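Local coordinates for aminotransferase (Streptomyces pactum, PDB 4ZM4), which belongs to the class-III aminotransferases, a family of fold-type I enzymes that use pyridoxal-5'-phosphate as cofactor, at residues S370-K375 with A392-P397. The protein carries 1 engineered substitution. Residues are numbered along the deposited sequence; the frame is centred on the assembly and turned at random.
Sequences SVALLK and ALVDFP
Lys375, Asp395 and Val394 lose the most surface where the end of strand 368-373 meets the link between two helices. The main chains are tied by two nearly straight bonds in the carbonyl planes. Asp395 N donates a hydrogen bond to Leu373 O at 2.9 Å (173° at the hydrogen). Lys375 N donates likewise to Leu393 O, also at 2.9 Å. This pattern makes Leu374 and Val394 a non-hydrogen-bonded antiparallel pair, CA to CA 4.4 Å. It is a single bridge, consistent with local end-to-end directions 94° apart.

Lys375 extends its chain alongside the other backbone, with CE 3.4 Å from Val394 O, and its NZ bonds Ala392 O at 3.1 Å. That donor stands above the carbonyl plane, so it misses the lone-pair direction, unlike the two backbone donors. Asp395 brings CB, not its carboxylate, against Leu373 O and Lys375 N. With CG anti to the backbone N (chi1 -173°), the carboxylate turns to its own chain, where it N-caps the following helix and OD2 forms a salt bridge with Arg398. Val394 splits its methyls: CG2 meets Ala372 CB at 3.8 Å, while CG1 sits 3.7 Å above the centre of the Phe396 ring. Beside this, Leu374 and Leu393 run side by side, CD2 of the former touching CB of the latter.

The bridge thus fastens the junction of helices 387-393 and 396-408 to the central strand of a three-stranded antiparallel sheet, probably in the C-terminal small domain of fold type I, and His399 ND1, from the second helix, hydrogen-bonds Leu373 N.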
loop_
_atom_site.group_PDB
_atom_site.type_symbol
_atom_site.label_atom_id
_atom_site.label_comp_id
_atom_site.label_asym_id
_atom_site.label_seq_id
_atom_site.Cartn_x
_atom_site.Cartn_y
_atom_site.Cartn_z
ATOM N N SER B 370 24.895 9.634 2.757
ATOM C CA SER B 370 25.118 9.040 4.116
ATOM C C SER B 370 26.256 9.785 4.827
ATOM O O SER B 370 27.269 10.128 4.212
ATOM C CB SER B 370 25.280 7.495 4.242
ATOM O OG SER B 370 26.411 6.973 3.592
ATOM N N VAL B 371 26.043 10.027 6.114
ATOM C CA VAL B 371 26.991 10.708 6.990
ATOM C C VAL B 371 27.088 9.928 8.293
ATOM O O VAL B 371 26.133 9.875 9.055
ATOM C CB VAL B 371 26.553 12.162 7.324
ATOM C CG1 VAL B 371 27.515 12.802 8.322
ATOM C CG2 VAL B 371 26.479 13.008 6.070
ATOM N N ALA B 372 28.248 9.319 8.528
ATOM C CA ALA B 372 28.462 8.452 9.649
ATOM C C ALA B 372 29.740 8.835 10.384
ATOM O O ALA B 372 30.796 8.952 9.796
ATOM C CB ALA B 372 28.533 6.998 9.174
ATOM N N LEU B 373 29.615 8.969 11.693
ATOM C CA LEU B 373 30.695 9.268 12.585
ATOM C C LEU B 373 31.464 7.976 12.839
ATOM O O LEU B 373 30.871 6.950 13.174
ATOM C CB LEU B 373 30.088 9.802 13.880
ATOM C CG LEU B 373 30.858 10.549 14.943
ATOM C CD1 LEU B 373 31.530 11.784 14.402
ATOM C CD2 LEU B 373 29.872 10.964 16.013
ATOM N N LEU B 374 32.786 8.015 12.666
ATOM C CA LEU B 374 33.616 6.817 12.756
ATOM C C LEU B 374 34.261 6.606 14.124
ATOM O O LEU B 374 34.454 7.538 14.882
ATOM C CB LEU B 374 34.706 6.869 11.679
ATOM C CG LEU B 374 34.237 7.049 10.242
ATOM C CD1 LEU B 374 35.404 6.970 9.283
ATOM C CD2 LEU B 374 33.190 6.006 9.861
ATOM N N LYS B 375 34.593 5.359 14.434
ATOM C CA LYS B 375 35.344 5.024 15.661
ATOM C C LYS B 375 36.739 5.636 15.602
ATOM O O LYS B 375 37.323 5.774 14.531
ATOM C CB LYS B 375 35.502 3.508 15.799
ATOM C CG LYS B 375 34.211 2.758 16.036
ATOM C CD LYS B 375 34.403 1.281 15.746
ATOM C CE LYS B 375 33.204 0.468 16.197
ATOM N NZ LYS B 375 33.316 -0.920 15.668
ATOM N N ALA B 392 31.312 -1.623 10.372
ATOM C CA ALA B 392 32.439 -1.881 11.267
ATOM C C ALA B 392 33.219 -0.618 11.577
ATOM O O ALA B 392 33.833 -0.542 12.604
ATOM C CB ALA B 392 33.355 -2.951 10.689
ATOM N N LEU B 393 33.202 0.362 10.684
ATOM C CA LEU B 393 33.923 1.628 10.892
ATOM C C LEU B 393 33.181 2.606 11.765
ATOM O O LEU B 393 33.777 3.574 12.273
ATOM C CB LEU B 393 34.178 2.321 9.556
ATOM C CG LEU B 393 34.919 1.520 8.455
ATOM C CD1 LEU B 393 35.026 2.341 7.177
ATOM C CD2 LEU B 393 36.300 1.095 8.913
ATOM N N VAL B 394 31.900 2.335 11.995
ATOM C CA VAL B 394 30.979 3.348 12.504
ATOM C C VAL B 394 30.807 3.273 14.013
ATOM O O VAL B 394 30.766 2.206 14.596
ATOM C CB VAL B 394 29.607 3.250 11.807
ATOM C CG1 VAL B 394 28.589 4.157 12.476
ATOM C CG2 VAL B 394 29.736 3.614 10.344
ATOM N N ASP B 395 30.749 4.434 14.640
ATOM C CA ASP B 395 30.534 4.551 16.069
ATOM C C ASP B 395 29.066 4.866 16.312
ATOM O O ASP B 395 28.671 6.033 16.386
ATOM C CB ASP B 395 31.424 5.679 16.631
ATOM C CG ASP B 395 31.388 5.762 18.156
ATOM O OD1 ASP B 395 30.454 5.213 18.767
ATOM O OD2 ASP B 395 32.310 6.381 18.725
ATOM N N PHE B 396 28.245 3.827 16.419
ATOM C CA PHE B 396 26.772 3.989 16.501
ATOM C C PHE B 396 26.284 4.750 17.723
ATOM O O PHE B 396 25.426 5.623 17.588
ATOM C CB PHE B 396 26.051 2.645 16.338
ATOM C CG PHE B 396 26.080 2.118 14.930
ATOM C CD1 PHE B 396 25.202 2.594 13.977
ATOM C CD2 PHE B 396 27.032 1.182 14.539
ATOM C CE1 PHE B 396 25.243 2.128 12.663
ATOM C CE2 PHE B 396 27.083 0.718 13.231
ATOM C CZ PHE B 396 26.183 1.185 12.296
ATOM N N PRO B 397 26.800 4.441 18.914
ATOM C CA PRO B 397 26.343 5.210 20.078
ATOM C C PRO B 397 26.657 6.698 20.000
ATOM O O PRO B 397 25.815 7.511 20.389
ATOM C CB PRO B 397 27.095 4.567 21.246
ATOM C CG PRO B 397 27.316 3.145 20.792
ATOM C CD PRO B 397 27.551 3.236 19.312
#